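Local coordinates for BF1531-like N-terminal domain-containing protein (Bacteroides fragilis, PDB 3SLR) that binds magnesium through a HAD-like phosphatase domain that follows an FkbH-type N-terminal domain, and is probably a hydrolase acting on ester bonds, at residues A[22-31]-A[75-85]; A[311-319]-A[340-351]. One frame throughout, in Å; residues are numbered along the deposited sequence.

Interaction 1: A[22-31]-A[75-85]; sequences KLKVALLGDT and FEPDYTIIFHS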
loop_
_atom_site.group_PDB
_atom_site.type_symbol
_atom_site.label_atom_id
_atom_site.label_comp_id
_atom_site.label_asym_id
_atom_site.label_seq_id
_atom_site.Cartn_x
_atom_site.Cartn_y
_atom_site.Cartn_z
ATOM N N LYS A 22 -11.768 -11.232 -16.159
ATOM C CA LYS A 22 -10.416 -11.663 -16.506
ATOM C C LYS A 22 -9.463 -10.488 -16.758
ATOM O O LYS A 22 -9.838 -9.497 -17.382
ATOM C CB LYS A 22 -10.475 -12.566 -17.745
ATOM C CG LYS A 22 -9.414 -13.658 -17.780
ATOM C CD LYS A 22 -8.311 -13.377 -18.806
ATOM C CE LYS A 22 -8.828 -13.429 -20.241
ATOM N NZ LYS A 22 -8.753 -12.091 -20.917
ATOM N N LEU A 23 -8.226 -10.601 -16.272
ATOM C CA LEU A 23 -7.193 -9.607 -16.560
ATOM C C LEU A 23 -5.928 -10.332 -16.982
ATOM O O LEU A 23 -5.553 -11.333 -16.373
ATOM C CB LEU A 23 -6.891 -8.745 -15.326
ATOM C CG LEU A 23 -7.970 -7.785 -14.836
ATOM C CD1 LEU A 23 -7.541 -7.142 -13.521
ATOM C CD2 LEU A 23 -8.202 -6.727 -15.897
ATOM N N LYS A 24 -5.280 -9.841 -18.032
ATOM C CA LYS A 24 -4.029 -10.435 -18.484
ATOM C C LYS A 24 -2.868 -9.654 -17.886
ATOM O O LYS A 24 -2.719 -8.463 -18.156
ATOM C CB LYS A 24 -3.956 -10.443 -20.011
ATOM C CG LYS A 24 -4.938 -11.424 -20.643
ATOM C CD LYS A 24 -5.333 -11.009 -22.053
ATOM C CE LYS A 24 -4.184 -11.122 -23.006
ATOM N NZ LYS A 24 -4.566 -10.646 -24.369
ATOM N N VAL A 25 -2.064 -10.336 -17.074
ATOM C CA VAL A 25 -0.946 -9.717 -16.366
ATOM C C VAL A 25 0.373 -10.359 -16.793
ATOM O O VAL A 25 0.556 -11.574 -16.662
ATOM C CB VAL A 25 -1.110 -9.881 -14.846
ATOM C CG1 VAL A 25 0.099 -9.280 -14.098
ATOM C CG2 VAL A 25 -2.410 -9.234 -14.379
ATOM N N ALA A 26 1.281 -9.548 -17.329
ATOM C CA ALA A 26 2.638 -10.019 -17.622
ATOM C C ALA A 26 3.571 -9.663 -16.456
ATOM O O ALA A 26 3.492 -8.572 -15.893
ATOM C CB ALA A 26 3.152 -9.393 -18.908
ATOM N N LEU A 27 4.446 -10.592 -16.099
ATOM C CA LEU A 27 5.429 -10.343 -15.050
ATOM C C LEU A 27 6.816 -10.674 -15.584
ATOM O O LEU A 27 7.057 -11.782 -16.075
ATOM C CB LEU A 27 5.123 -11.208 -13.829
ATOM C CG LEU A 27 6.159 -11.215 -12.709
ATOM C CD1 LEU A 27 6.281 -9.827 -12.054
ATOM C CD2 LEU A 27 5.790 -12.275 -11.679
ATOM N N LEU A 28 7.722 -9.704 -15.505
ATOM C CA LEU A 28 9.089 -9.882 -15.988
ATOM C C LEU A 28 10.062 -9.364 -14.931
ATOM O O LEU A 28 9.945 -8.223 -14.484
ATOM C CB LEU A 28 9.297 -9.117 -17.300
ATOM C CG LEU A 28 8.275 -9.335 -18.422
ATOM C CD1 LEU A 28 7.101 -8.376 -18.258
ATOM C CD2 LEU A 28 8.917 -9.123 -19.775
ATOM N N GLY A 29 11.026 -10.190 -14.542
ATOM C CA GLY A 29 11.954 -9.800 -13.492
ATOM C C GLY A 29 13.367 -10.273 -13.741
ATOM O O GLY A 29 13.592 -11.121 -14.609
ATOM N N ASP A 30 14.324 -9.722 -12.993
ATOM C CA ASP A 30 15.719 -10.155 -13.113
ATOM C C ASP A 30 16.165 -11.062 -11.958
ATOM O O ASP A 30 17.348 -11.382 -11.815
ATOM C CB ASP A 30 16.685 -8.973 -13.326
ATOM C CG ASP A 30 16.654 -7.943 -12.187
ATOM O OD1 ASP A 30 16.254 -8.261 -11.049
ATOM O OD2 ASP A 30 17.073 -6.797 -12.435
ATOM N N THR A 31 15.204 -11.482 -11.144
ATOM C CA THR A 31 15.429 -12.564 -10.181
ATOM C C THR A 31 14.364 -13.631 -10.444
ATOM O O THR A 31 13.538 -13.462 -11.331
ATOM C CB THR A 31 15.390 -12.079 -8.717
ATOM O OG1 THR A 31 14.120 -11.465 -8.417
ATOM C CG2 THR A 31 16.522 -11.080 -8.467
ATOM N N PHE A 75 1.467 -11.652 -26.111
ATOM C CA PHE A 75 0.557 -11.903 -24.991
ATOM C C PHE A 75 -0.487 -10.787 -24.829
ATOM O O PHE A 75 -1.571 -11.026 -24.311
ATOM C CB PHE A 75 1.355 -12.082 -23.684
ATOM C CG PHE A 75 0.497 -12.329 -22.470
ATOM C CD1 PHE A 75 -0.287 -13.473 -22.374
ATOM C CD2 PHE A 75 0.486 -11.422 -21.408
ATOM C CE1 PHE A 75 -1.080 -13.702 -21.263
ATOM C CE2 PHE A 75 -0.306 -11.649 -20.285
ATOM C CZ PHE A 75 -1.088 -12.788 -20.211
ATOM N N GLU A 76 -0.143 -9.578 -25.268
ATOM C CA GLU A 76 -1.026 -8.411 -25.177
ATOM C C GLU A 76 -1.598 -8.201 -23.771
ATOM O O GLU A 76 -2.808 -8.268 -23.558
ATOM C CB GLU A 76 -2.158 -8.505 -26.207
ATOM C CG GLU A 76 -1.666 -8.472 -27.650
ATOM C CD GLU A 76 -2.791 -8.669 -28.663
ATOM O OE1 GLU A 76 -3.900 -9.077 -28.257
ATOM O OE2 GLU A 76 -2.560 -8.419 -29.865
ATOM N N PRO A 77 -0.720 -7.937 -22.800
ATOM C CA PRO A 77 -1.183 -7.851 -21.414
ATOM C C PRO A 77 -2.013 -6.601 -21.133
ATOM O O PRO A 77 -1.842 -5.560 -21.783
ATOM C CB PRO A 77 0.131 -7.811 -20.616
ATOM C CG PRO A 77 1.130 -7.203 -21.575
ATOM C CD PRO A 77 0.737 -7.759 -22.923
ATOM N N ASP A 78 -2.913 -6.719 -20.164
ATOM C CA ASP A 78 -3.623 -5.573 -19.610
ATOM C C ASP A 78 -2.726 -4.825 -18.620
ATOM O O ASP A 78 -2.786 -3.598 -18.522
ATOM C CB ASP A 78 -4.888 -6.039 -18.903
ATOM C CG ASP A 78 -5.876 -6.685 -19.846
ATOM O OD1 ASP A 78 -6.199 -6.055 -20.871
ATOM O OD2 ASP A 78 -6.319 -7.818 -19.563
ATOM N N TYR A 79 -1.901 -5.576 -17.894
ATOM C CA TYR A 79 -0.913 -4.993 -16.980
ATOM C C TYR A 79 0.435 -5.640 -17.203
ATOM O O TYR A 79 0.510 -6.833 -17.477
ATOM C CB TYR A 79 -1.338 -5.186 -15.523
ATOM C CG TYR A 79 -2.571 -4.400 -15.176
ATOM C CD1 TYR A 79 -3.833 -4.919 -15.402
ATOM C CD2 TYR A 79 -2.470 -3.121 -14.644
ATOM C CE1 TYR A 79 -4.974 -4.186 -15.097
ATOM C CE2 TYR A 79 -3.599 -2.384 -14.342
ATOM C CZ TYR A 79 -4.845 -2.922 -14.569
ATOM O OH TYR A 79 -5.972 -2.185 -14.263
ATOM N N THR A 80 1.494 -4.843 -17.085
ATOM C CA THR A 80 2.865 -5.327 -17.212
ATOM C C THR A 80 3.608 -4.971 -15.930
ATOM O O THR A 80 3.804 -3.805 -15.622
ATOM C CB THR A 80 3.584 -4.689 -18.422
ATOM O OG1 THR A 80 2.961 -5.135 -19.637
ATOM C CG2 THR A 80 5.057 -5.081 -18.460
ATOM N N ILE A 81 3.992 -5.984 -15.174
ATOM C CA ILE A 81 4.706 -5.782 -13.929
ATOM C C ILE A 81 6.177 -6.071 -14.178
ATOM O O ILE A 81 6.545 -7.170 -14.609
ATOM C CB ILE A 81 4.184 -6.723 -12.829
ATOM C CG1 ILE A 81 2.684 -6.521 -12.619
ATOM C CG2 ILE A 81 4.972 -6.520 -11.524
ATOM C CD1 ILE A 81 2.065 -7.579 -11.752
ATOM N N ILE A 82 7.016 -5.074 -13.926
ATOM C CA ILE A 82 8.464 -5.234 -14.069
ATOM C C ILE A 82 9.102 -5.249 -12.687
ATOM O O ILE A 82 8.866 -4.347 -11.872
ATOM C CB ILE A 82 9.091 -4.062 -14.862
ATOM C CG1 ILE A 82 8.364 -3.838 -16.199
ATOM C CG2 ILE A 82 10.603 -4.273 -15.048
ATOM C CD1 ILE A 82 8.554 -4.945 -17.215
ATOM N N PHE A 83 9.918 -6.263 -12.429
ATOM C CA PHE A 83 10.652 -6.345 -11.175
ATOM C C PHE A 83 12.156 -6.340 -11.448
ATOM O O PHE A 83 12.764 -7.394 -11.644
ATOM C CB PHE A 83 10.258 -7.621 -10.418
ATOM C CG PHE A 83 10.840 -7.712 -9.033
ATOM C CD1 PHE A 83 11.439 -6.607 -8.435
ATOM C CD2 PHE A 83 10.768 -8.906 -8.323
ATOM C CE1 PHE A 83 11.965 -6.693 -7.150
ATOM C CE2 PHE A 83 11.274 -9.007 -7.045
ATOM C CZ PHE A 83 11.882 -7.897 -6.449
ATOM N N HIS A 84 12.731 -5.141 -11.519
ATOM C CA HIS A 84 14.179 -4.946 -11.503
ATOM C C HIS A 84 14.606 -4.826 -10.041
ATOM O O HIS A 84 14.168 -3.913 -9.338
ATOM C CB HIS A 84 14.537 -3.630 -12.193
ATOM C CG HIS A 84 14.670 -3.723 -13.681
ATOM N ND1 HIS A 84 14.223 -2.728 -14.524
ATOM C CD2 HIS A 84 15.250 -4.657 -14.474
ATOM C CE1 HIS A 84 14.498 -3.056 -15.773
ATOM N NE2 HIS A 84 15.126 -4.219 -15.768
ATOM N N SER A 85 15.476 -5.714 -9.582
ATOM C CA SER A 85 15.868 -5.715 -8.174
ATOM C C SER A 85 17.055 -4.808 -7.906
ATOM O O SER A 85 17.947 -4.650 -8.747
ATOM C CB SER A 85 16.201 -7.136 -7.710
ATOM O OG SER A 85 17.355 -7.618 -8.385
HETATM O O HOH W 1 17.834 -4.367 -11.509
HETATM O O HOH W 2 14.031 -9.089 -9.571
#
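V25 and I81 meet on one face of a parallel strand pair, where the methyl CG1 of V25 lies 3.5 Å from I81 CD1. Two residues on, L27, the bridge partner of I81, sets its CD1 3.6 Å from I81 CG2; the branched I81 thus fills the dip between V25 and L27. Helix 203-217 packs over this face, touching L23, Y79 and I81. On the other face the small A26 leaves a hollow, taken by the P77 ring (CB to CB 3.8 Å) and flanked by F75, whose ring CD2 comes 4.2 Å from A26 CB. K24 runs the opposite way across F75, its CE over one ring face. The backbone ladder from Y79 N to D30 N holds this register, and the segment axes lie 17° apart. At the start, D78 adds a side-chain bond, its OD2 taking K24 N at 2.7 Å, nearly straight at 172°. At the far end D30 OD1 accepts from both OG and N of S85 at 3.0 Å each; two waters tie D30 further to F83 O and S85 O. S85 in turn caps helix 86-94 through K88 N. The five parallel strands in order 2-1-3-4-5, with 22-29 and 79-83 adjacent, are consistent with the alpha/beta core of the SGNH-hydrolase clan, to which the FkbH N-terminal domain is assigned.

Interaction 2: A[311-319]-A[340-351]; sequences ENKADNIRT and ERNMVREHVPGV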
loop_
_atom_site.group_PDB
_atom_site.type_symbol
_atom_site.label_atom_id
_atom_site.label_comp_id
_atom_site.label_asym_id
_atom_site.label_seq_id
_atom_site.Cartn_x
_atom_site.Cartn_y
_atom_site.Cartn_z
ATOM N N GLU A 311 -27.689 3.080 19.317
ATOM C CA GLU A 311 -28.073 1.976 18.438
ATOM C C GLU A 311 -26.863 1.187 17.942
ATOM O O GLU A 311 -25.737 1.694 17.948
ATOM C CB GLU A 311 -28.882 2.511 17.257
ATOM C CG GLU A 311 -30.301 2.873 17.643
ATOM C CD GLU A 311 -31.050 1.664 18.183
ATOM O OE1 GLU A 311 -31.438 0.793 17.369
ATOM O OE2 GLU A 311 -31.223 1.570 19.419
ATOM N N ASN A 312 -27.096 -0.051 17.520
ATOM C CA ASN A 312 -26.011 -0.892 17.027
ATOM C C ASN A 312 -25.310 -0.227 15.845
ATOM O O ASN A 312 -25.933 0.476 15.048
ATOM C CB ASN A 312 -26.522 -2.287 16.654
ATOM C CG ASN A 312 -27.283 -2.301 15.343
ATOM O OD1 ASN A 312 -26.686 -2.376 14.266
ATOM N ND2 ASN A 312 -28.607 -2.238 15.424
ATOM N N LYS A 313 -24.001 -0.424 15.739
ATOM C CA LYS A 313 -23.238 0.287 14.725
ATOM C C LYS A 313 -23.531 -0.203 13.298
ATOM O O LYS A 313 -23.413 0.559 12.340
ATOM C CB LYS A 313 -21.749 0.240 15.060
ATOM C CG LYS A 313 -21.455 0.945 16.372
ATOM C CD LYS A 313 -19.979 1.227 16.546
ATOM C CE LYS A 313 -19.748 2.086 17.768
ATOM N NZ LYS A 313 -18.423 2.756 17.725
ATOM N N ALA A 314 -23.945 -1.458 13.162
ATOM C CA ALA A 314 -24.308 -1.975 11.841
ATOM C C ALA A 314 -25.400 -1.115 11.201
ATOM O O ALA A 314 -25.263 -0.679 10.053
ATOM C CB ALA A 314 -24.746 -3.425 11.927
ATOM N N ASP A 315 -26.481 -0.864 11.946
ATOM C CA ASP A 315 -27.576 -0.032 11.454
ATOM C C ASP A 315 -27.077 1.374 11.146
ATOM O O ASP A 315 -27.438 1.968 10.126
ATOM C CB ASP A 315 -28.717 0.055 12.480
ATOM C CG ASP A 315 -29.548 -1.222 12.562
ATOM O OD1 ASP A 315 -29.426 -2.093 11.682
ATOM O OD2 ASP A 315 -30.347 -1.342 13.513
ATOM N N ASN A 316 -26.247 1.910 12.040
ATOM C CA ASN A 316 -25.702 3.249 11.850
ATOM C C ASN A 316 -24.846 3.362 10.593
ATOM O O ASN A 316 -24.913 4.361 9.874
ATOM C CB ASN A 316 -24.936 3.705 13.096
ATOM C CG ASN A 316 -25.864 4.113 14.234
ATOM O OD1 ASN A 316 -27.019 4.478 14.003
ATOM N ND2 ASN A 316 -25.363 4.051 15.469
ATOM N N ILE A 317 -24.054 2.337 10.313
ATOM C CA ILE A 317 -23.252 2.339 9.091
ATOM C C ILE A 317 -24.120 2.279 7.824
ATOM O O ILE A 317 -23.795 2.899 6.809
ATOM C CB ILE A 317 -22.175 1.253 9.115
ATOM C CG1 ILE A 317 -21.128 1.612 10.178
ATOM C CG2 ILE A 317 -21.516 1.109 7.730
ATOM C CD1 ILE A 317 -20.122 0.513 10.451
ATOM N N ARG A 318 -25.227 1.551 7.883
ATOM C CA ARG A 318 -26.168 1.581 6.770
ATOM C C ARG A 318 -26.688 3.000 6.565
ATOM O O ARG A 318 -26.780 3.477 5.434
ATOM C CB ARG A 318 -27.305 0.581 6.982
ATOM C CG ARG A 318 -26.807 -0.851 7.113
ATOM C CD ARG A 318 -27.947 -1.861 7.197
ATOM N NE ARG A 318 -27.425 -3.166 7.587
ATOM C CZ ARG A 318 -27.444 -3.641 8.826
ATOM N NH1 ARG A 318 -27.982 -2.931 9.803
ATOM N NH2 ARG A 318 -26.938 -4.837 9.086
ATOM N N THR A 319 -26.991 3.688 7.664
ATOM C CA THR A 319 -27.461 5.064 7.588
ATOM C C THR A 319 -26.418 5.942 6.902
ATOM O O THR A 319 -26.728 6.710 5.988
ATOM C CB THR A 319 -27.809 5.618 8.986
ATOM O OG1 THR A 319 -28.921 4.886 9.515
ATOM C CG2 THR A 319 -28.172 7.090 8.902
ATOM N N GLU A 340 -17.411 -4.534 18.710
ATOM C CA GLU A 340 -17.931 -3.626 17.687
ATOM C C GLU A 340 -17.381 -4.005 16.306
ATOM O O GLU A 340 -18.135 -4.089 15.326
ATOM C CB GLU A 340 -17.596 -2.162 18.009
ATOM C CG GLU A 340 -18.205 -1.600 19.307
ATOM C CD GLU A 340 -19.723 -1.402 19.233
ATOM O OE1 GLU A 340 -20.344 -1.886 18.268
ATOM O OE2 GLU A 340 -20.290 -0.758 20.148
ATOM N N ARG A 341 -16.071 -4.236 16.226
ATOM C CA ARG A 341 -15.460 -4.645 14.967
ATOM C C ARG A 341 -16.099 -5.912 14.426
ATOM O O ARG A 341 -16.454 -5.978 13.252
ATOM C CB ARG A 341 -13.965 -4.885 15.135
ATOM C CG ARG A 341 -13.186 -3.650 15.525
ATOM C CD ARG A 341 -11.700 -3.855 15.262
ATOM N NE ARG A 341 -11.101 -4.877 16.119
ATOM C CZ ARG A 341 -10.419 -4.606 17.234
ATOM N NH1 ARG A 341 -10.267 -3.356 17.637
ATOM N NH2 ARG A 341 -9.890 -5.589 17.952
ATOM N N ASN A 342 -16.229 -6.917 15.286
ATOM C CA ASN A 342 -16.742 -8.221 14.884
ATOM C C ASN A 342 -18.189 -8.173 14.418
ATOM O O ASN A 342 -18.570 -8.839 13.456
ATOM C CB ASN A 342 -16.577 -9.240 16.013
ATOM C CG ASN A 342 -15.130 -9.658 16.212
ATOM O OD1 ASN A 342 -14.238 -9.192 15.504
ATOM N ND2 ASN A 342 -14.889 -10.532 17.184
HETATM N N MSE A 343 -19.002 -7.375 15.089
HETATM C CA MSE A 343 -20.386 -7.266 14.669
HETATM C C MSE A 343 -20.531 -6.505 13.336
HETATM O O MSE A 343 -21.335 -6.900 12.489
HETATM C CB MSE A 343 -21.267 -6.707 15.786
HETATM C CG MSE A 343 -21.462 -5.215 15.769
HETATM SE SE MSE A 343 -23.162 -4.750 14.944
HETATM C CE MSE A 343 -24.350 -5.922 15.956
ATOM N N VAL A 344 -19.749 -5.445 13.124
ATOM C CA VAL A 344 -19.799 -4.772 11.829
ATOM C C VAL A 344 -19.307 -5.715 10.718
ATOM O O VAL A 344 -19.866 -5.740 9.620
ATOM C CB VAL A 344 -19.025 -3.428 11.824
ATOM C CG1 VAL A 344 -18.880 -2.886 10.410
ATOM C CG2 VAL A 344 -19.725 -2.405 12.711
ATOM N N ARG A 345 -18.277 -6.508 11.010
ATOM C CA ARG A 345 -17.772 -7.475 10.037
ATOM C C ARG A 345 -18.838 -8.456 9.599
ATOM O O ARG A 345 -18.979 -8.746 8.409
ATOM C CB ARG A 345 -16.623 -8.280 10.621
ATOM C CG ARG A 345 -15.346 -7.530 10.709
ATOM C CD ARG A 345 -14.172 -8.484 10.688
ATOM N NE ARG A 345 -12.965 -7.778 11.072
ATOM C CZ ARG A 345 -12.527 -7.693 12.321
ATOM N NH1 ARG A 345 -13.190 -8.300 13.294
ATOM N NH2 ARG A 345 -11.422 -7.018 12.596
ATOM N N GLU A 346 -19.571 -8.990 10.570
ATOM C CA GLU A 346 -20.563 -10.021 10.286
ATOM C C GLU A 346 -21.810 -9.442 9.644
ATOM O O GLU A 346 -22.397 -10.055 8.756
ATOM C CB GLU A 346 -20.980 -10.747 11.563
ATOM C CG GLU A 346 -19.850 -11.328 12.383
ATOM C CD GLU A 346 -20.355 -11.943 13.676
ATOM O OE1 GLU A 346 -21.514 -12.420 13.692
ATOM O OE2 GLU A 346 -19.599 -11.938 14.674
ATOM N N HIS A 347 -22.219 -8.263 10.099
ATOM C CA HIS A 347 -23.525 -7.733 9.720
ATOM C C HIS A 347 -23.502 -6.768 8.543
ATOM O O HIS A 347 -24.536 -6.500 7.940
ATOM C CB HIS A 347 -24.233 -7.122 10.933
ATOM C CG HIS A 347 -24.666 -8.145 11.933
ATOM N ND1 HIS A 347 -24.111 -8.245 13.189
ATOM C CD2 HIS A 347 -25.576 -9.146 11.844
ATOM C CE1 HIS A 347 -24.673 -9.249 13.838
ATOM N NE2 HIS A 347 -25.561 -9.816 13.043
ATOM N N VAL A 348 -22.330 -6.240 8.212
ATOM C CA VAL A 348 -22.233 -5.385 7.037
ATOM C C VAL A 348 -21.094 -5.868 6.136
ATOM O O VAL A 348 -20.033 -5.248 6.079
ATOM C CB VAL A 348 -22.001 -3.910 7.412
ATOM C CG1 VAL A 348 -22.376 -3.007 6.248
ATOM C CG2 VAL A 348 -22.786 -3.532 8.668
ATOM N N PRO A 349 -21.296 -6.997 5.438
ATOM C CA PRO A 349 -20.225 -7.501 4.571
ATOM C C PRO A 349 -19.771 -6.441 3.578
ATOM O O PRO A 349 -20.592 -5.674 3.088
ATOM C CB PRO A 349 -20.893 -8.652 3.816
ATOM C CG PRO A 349 -21.982 -9.112 4.710
ATOM C CD PRO A 349 -22.468 -7.890 5.460
ATOM N N GLY A 350 -18.473 -6.390 3.293
ATOM C CA GLY A 350 -17.973 -5.416 2.337
ATOM C C GLY A 350 -17.171 -4.326 3.014
ATOM O O GLY A 350 -16.159 -3.864 2.481
ATOM N N VAL A 351 -17.631 -3.895 4.183
ATOM C CA VAL A 351 -16.878 -2.916 4.954
ATOM C C VAL A 351 -15.586 -3.548 5.460
ATOM O O VAL A 351 -15.593 -4.655 6.015
ATOM C CB VAL A 351 -17.709 -2.350 6.126
ATOM C CG1 VAL A 351 -16.912 -1.314 6.891
ATOM C CG2 VAL A 351 -18.994 -1.733 5.607
HETATM O O HOH W 3 -23.043 -2.134 17.782
#
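I317 and V344 reach toward each other tip to tip between two helices whose segment axes pass 9.4 Å apart at 57°. I317 holds CG1 anti to its carbonyl carbon with chi2 extended, which sends CD1 out to within 3.6 Å of V344 CG1, with V344 CG2 almost as near. Beside this pair A314, at the closest CA-CA approach of the helices, 5.3 Å from V344, offers a shallow spot. The bent chain of selenomethionine M343 folds into it, chi1 (93°) and chi2 both departing from staggered values, and lays SE 3.7 Å from A314 CB; V348 CG2 and H347 CB touch the same methyl.

Farther along, R318, modelled in two conformers, stretches its chain from CG to NE in one of them and passes one face of its guanidinium over V348 CG2. In this conformer NH2 donates to H347 O at 3.1 Å, but the bond is bent (137°) and the donor stands well above the carbonyl plane. NH1 forms a salt bridge with D315 of its own helix. N312, at the N-cap, accepts D315 N on its OD1.

Toward the metal, the extended K313 crosses E340 at about a right angle, its CD 3.6 Å from E340 OE1. A water joins K313 N to that oxygen. The charged ends go elsewhere: K313 NZ forms a salt bridge with D335, donates a hydrogen bond to C278 O and makes a weak one to D228, while E340 OE2 pairs with K280. A lysine so placed at the start of a helix, salt-bridged to D335 and beside the magnesium-ligating D228, is consistent with the motif III lysine of HAD-type phosphatases.

The two contacts belong to different domains and do not touch: their centres lie 38 Å apart and their nearest atoms about 18 Å. Residues 22-85 come wholly before residues 311-351 in the chain. Interaction 1 joins two neighbouring strands of the five-stranded parallel sheet in the FkbH N-terminal domain, away from the magnesium site. Interaction 2 pairs helices that follow strands 305-309 and 331-334, the outer strands of the four-stranded sheet, and reaches the site directly: the nearest atom of the K313 side chain comes about 4 Å from a bound magnesium ion, which D228, D230 and D336 ligate.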